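Long-range contact in glucose-6-phosphate isomerase (Plasmodium falciparum, PDB 3QKI), which probably catalyses the interconversion of glucose 6-phosphate and fructose 6-phosphate, the second step of glycolysis: residues V169-S177 with T254-I264. Sequence-based numbering, arbitrary orientation.
Sequences VICIGIGGS and TAETMLNARSI
Ile174, just beyond strand 169-172, lies over the first turn of helix 255-264 and meets it with all four side-chain carbons. Its CB is 4.1 Å from Thr257 OG1. The CG2 branch comes down 3.5 Å from that same OG1, with Glu256 CB close by, while CG1, placed between the backbone N and the carbonyl carbon (chi1 68°), passes Thr257 OG1 at 3.8 Å on its way to Thr254 CG2. At the tip, CD1 meets Thr254 CG2 at 3.5 Å, tight for two methyl groups, and the carboxylate atom Glu256 OE2 lies 3.7 Å from the same CD1. A water links Ile174 N, which donates to it, with Thr257 OG1, 2.7 Å from the water, and so bridges the loop to the helix.

Two residues back, Ile172 packs on the helix further along. With chi1 at -48°, its CG1 lies beside the backbone N and CG2 is anti to it, which rests CG2 against Thr257 O and Asn260 CB, whereas CD1 reaches both Ala261 CA and Ile264 CB, 3.8 Å from the latter. Val245 of the neighbouring strand touches both Ile172 and Ile264, and His429 of the second subunit packs on Ile174 and Glu256.

Strand and helix run nearly antiparallel, their axes at 148° and 9.4 Å apart, as a helix does when it covers a parallel sheet. This is the alpha/beta sandwich of a SIS domain: Gly176 and Ser177, which follow the strand, and Thr254 at the N-cap of the helix, hydrogen-bonded through OG1 to Ser249, belong to the fructose 6-phosphate site.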
loop_
_atom_site.group_PDB
_atom_site.type_symbol
_atom_site.label_atom_id
_atom_site.label_comp_id
_atom_site.label_asym_id
_atom_site.label_seq_id
_atom_site.Cartn_x
_atom_site.Cartn_y
_atom_site.Cartn_z
ATOM N N VAL A 169 -23.855 4.336 1.687
ATOM C CA VAL A 169 -23.286 5.624 1.315
ATOM C C VAL A 169 -22.161 5.389 0.311
ATOM O O VAL A 169 -21.188 4.697 0.628
ATOM C CB VAL A 169 -22.810 6.448 2.537
ATOM C CG1 VAL A 169 -22.317 7.810 2.094
ATOM C CG2 VAL A 169 -23.913 6.596 3.590
ATOM N N ILE A 170 -22.313 5.895 -0.904
ATOM C CA ILE A 170 -21.249 5.847 -1.899
ATOM C C ILE A 170 -20.608 7.243 -1.935
ATOM O O ILE A 170 -21.277 8.211 -2.306
ATOM C CB ILE A 170 -21.705 5.398 -3.312
ATOM C CG1 ILE A 170 -22.427 4.042 -3.274
ATOM C CG2 ILE A 170 -20.504 5.403 -4.302
ATOM C CD1 ILE A 170 -22.926 3.563 -4.643
ATOM N N CYS A 171 -19.337 7.355 -1.501
ATOM C CA CYS A 171 -18.575 8.612 -1.569
ATOM C C CYS A 171 -17.808 8.618 -2.872
ATOM O O CYS A 171 -17.021 7.704 -3.124
ATOM C CB CYS A 171 -17.632 8.779 -0.388
ATOM S SG CYS A 171 -18.467 8.874 1.196
ATOM N N ILE A 172 -18.058 9.636 -3.707
ATOM C CA ILE A 172 -17.388 9.749 -5.001
ATOM C C ILE A 172 -16.438 10.927 -4.908
ATOM O O ILE A 172 -16.876 12.065 -4.678
ATOM C CB ILE A 172 -18.375 9.885 -6.174
ATOM C CG1 ILE A 172 -19.523 8.833 -6.109
ATOM C CG2 ILE A 172 -17.625 9.834 -7.519
ATOM C CD1 ILE A 172 -20.580 8.979 -7.207
ATOM N N GLY A 173 -15.150 10.642 -5.048
ATOM C CA GLY A 173 -14.100 11.654 -4.980
ATOM C C GLY A 173 -12.728 11.062 -5.214
ATOM O O GLY A 173 -12.535 9.853 -5.043
ATOM N N ILE A 174 -11.774 11.905 -5.641
ATOM C CA ILE A 174 -10.402 11.466 -5.900
ATOM C C ILE A 174 -9.436 12.098 -4.891
ATOM O O ILE A 174 -9.758 13.132 -4.290
ATOM C CB ILE A 174 -9.986 11.741 -7.370
ATOM C CG1 ILE A 174 -9.869 13.263 -7.659
ATOM C CG2 ILE A 174 -10.917 11.019 -8.379
ATOM C CD1 ILE A 174 -9.207 13.593 -8.958
ATOM N N GLY A 175 -8.261 11.480 -4.743
ATOM C CA GLY A 175 -7.177 11.957 -3.879
ATOM C C GLY A 175 -7.615 12.379 -2.490
ATOM O O GLY A 175 -8.196 11.578 -1.752
ATOM N N GLY A 176 -7.400 13.658 -2.176
ATOM C CA GLY A 176 -7.738 14.234 -0.871
ATOM C C GLY A 176 -9.211 14.204 -0.511
ATOM O O GLY A 176 -9.560 14.281 0.667
ATOM N N SER A 177 -10.083 14.072 -1.531
ATOM C CA SER A 177 -11.523 13.992 -1.329
ATOM C C SER A 177 -12.010 12.681 -0.707
ATOM O O SER A 177 -13.168 12.611 -0.304
ATOM C CB SER A 177 -12.271 14.337 -2.608
ATOM O OG SER A 177 -12.065 15.714 -2.864
ATOM N N THR A 254 -14.115 18.163 -11.792
ATOM C CA THR A 254 -13.041 17.144 -11.744
ATOM C C THR A 254 -13.396 15.978 -12.673
ATOM O O THR A 254 -14.405 15.319 -12.450
ATOM C CB THR A 254 -12.915 16.604 -10.319
ATOM O OG1 THR A 254 -12.995 17.678 -9.401
ATOM C CG2 THR A 254 -11.647 15.811 -10.117
ATOM N N ALA A 255 -12.590 15.750 -13.724
ATOM C CA ALA A 255 -12.859 14.749 -14.764
ATOM C C ALA A 255 -13.291 13.357 -14.270
ATOM O O ALA A 255 -14.360 12.894 -14.656
ATOM C CB ALA A 255 -11.694 14.662 -15.745
ATOM N N GLU A 256 -12.499 12.729 -13.402
ATOM C CA GLU A 256 -12.734 11.380 -12.868
ATOM C C GLU A 256 -13.948 11.327 -11.955
ATOM O O GLU A 256 -14.822 10.486 -12.147
ATOM C CB GLU A 256 -11.481 10.853 -12.110
ATOM C CG GLU A 256 -10.231 10.742 -12.969
ATOM C CD GLU A 256 -9.408 12.002 -13.117
ATOM O OE1 GLU A 256 -8.327 11.929 -13.746
ATOM O OE2 GLU A 256 -9.844 13.062 -12.609
ATOM N N THR A 257 -13.998 12.210 -10.964
ATOM C CA THR A 257 -15.102 12.291 -10.022
ATOM C C THR A 257 -16.437 12.491 -10.750
ATOM O O THR A 257 -17.413 11.807 -10.431
ATOM C CB THR A 257 -14.872 13.447 -9.045
ATOM O OG1 THR A 257 -13.572 13.301 -8.478
ATOM C CG2 THR A 257 -15.967 13.522 -7.965
ATOM N N MET A 258 -16.476 13.444 -11.699
ATOM C CA MET A 258 -17.693 13.765 -12.420
ATOM C C MET A 258 -18.138 12.690 -13.391
ATOM O O MET A 258 -19.340 12.444 -13.474
ATOM C CB MET A 258 -17.680 15.179 -13.019
ATOM C CG MET A 258 -17.492 16.289 -11.965
ATOM S SD MET A 258 -18.390 16.068 -10.410
ATOM C CE MET A 258 -20.085 16.091 -11.012
ATOM N N LEU A 259 -17.191 11.983 -14.039
ATOM C CA LEU A 259 -17.582 10.846 -14.885
ATOM C C LEU A 259 -18.178 9.738 -13.980
ATOM O O LEU A 259 -19.181 9.114 -14.347
ATOM C CB LEU A 259 -16.394 10.315 -15.717
ATOM C CG LEU A 259 -16.623 9.049 -16.566
ATOM C CD1 LEU A 259 -17.859 9.217 -17.534
ATOM C CD2 LEU A 259 -15.358 8.684 -17.340
ATOM N N ASN A 260 -17.582 9.532 -12.787
ATOM C CA ASN A 260 -18.104 8.557 -11.829
ATOM C C ASN A 260 -19.453 8.979 -11.300
ATOM O O ASN A 260 -20.328 8.127 -11.165
ATOM C CB ASN A 260 -17.114 8.269 -10.702
ATOM C CG ASN A 260 -16.097 7.215 -11.081
ATOM O OD1 ASN A 260 -16.352 6.342 -11.909
ATOM N ND2 ASN A 260 -14.919 7.293 -10.482
ATOM N N ALA A 261 -19.636 10.290 -11.026
ATOM C CA ALA A 261 -20.909 10.846 -10.562
ATOM C C ALA A 261 -22.005 10.632 -11.618
ATOM O O ALA A 261 -23.089 10.145 -11.287
ATOM C CB ALA A 261 -20.757 12.335 -10.236
ATOM N N ARG A 262 -21.709 10.928 -12.889
ATOM C CA ARG A 262 -22.670 10.714 -13.980
ATOM C C ARG A 262 -23.025 9.231 -14.117
ATOM O O ARG A 262 -24.207 8.893 -14.297
ATOM C CB ARG A 262 -22.169 11.291 -15.316
ATOM C CG ARG A 262 -22.121 12.821 -15.317
ATOM C CD ARG A 262 -21.767 13.385 -16.681
ATOM N NE ARG A 262 -20.483 12.918 -17.228
ATOM C CZ ARG A 262 -19.309 13.500 -16.990
ATOM N NH1 ARG A 262 -19.229 14.546 -16.177
ATOM N NH2 ARG A 262 -18.208 13.041 -17.561
ATOM N N SER A 263 -22.020 8.347 -13.946
ATOM C CA SER A 263 -22.214 6.903 -14.013
ATOM C C SER A 263 -23.097 6.398 -12.864
ATOM O O SER A 263 -23.995 5.588 -13.091
ATOM C CB SER A 263 -20.860 6.189 -14.037
ATOM O OG SER A 263 -20.065 6.622 -15.134
ATOM N N ILE A 264 -22.866 6.905 -11.647
ATOM C CA ILE A 264 -23.647 6.508 -10.477
ATOM C C ILE A 264 -25.067 7.086 -10.530
ATOM O O ILE A 264 -26.007 6.422 -10.079
ATOM C CB ILE A 264 -22.892 6.717 -9.137
ATOM C CG1 ILE A 264 -21.668 5.763 -9.056
ATOM C CG2 ILE A 264 -23.806 6.564 -7.893
ATOM C CD1 ILE A 264 -21.995 4.211 -9.025
HETATM O O HOH W 1 -12.884 14.595 -6.244
#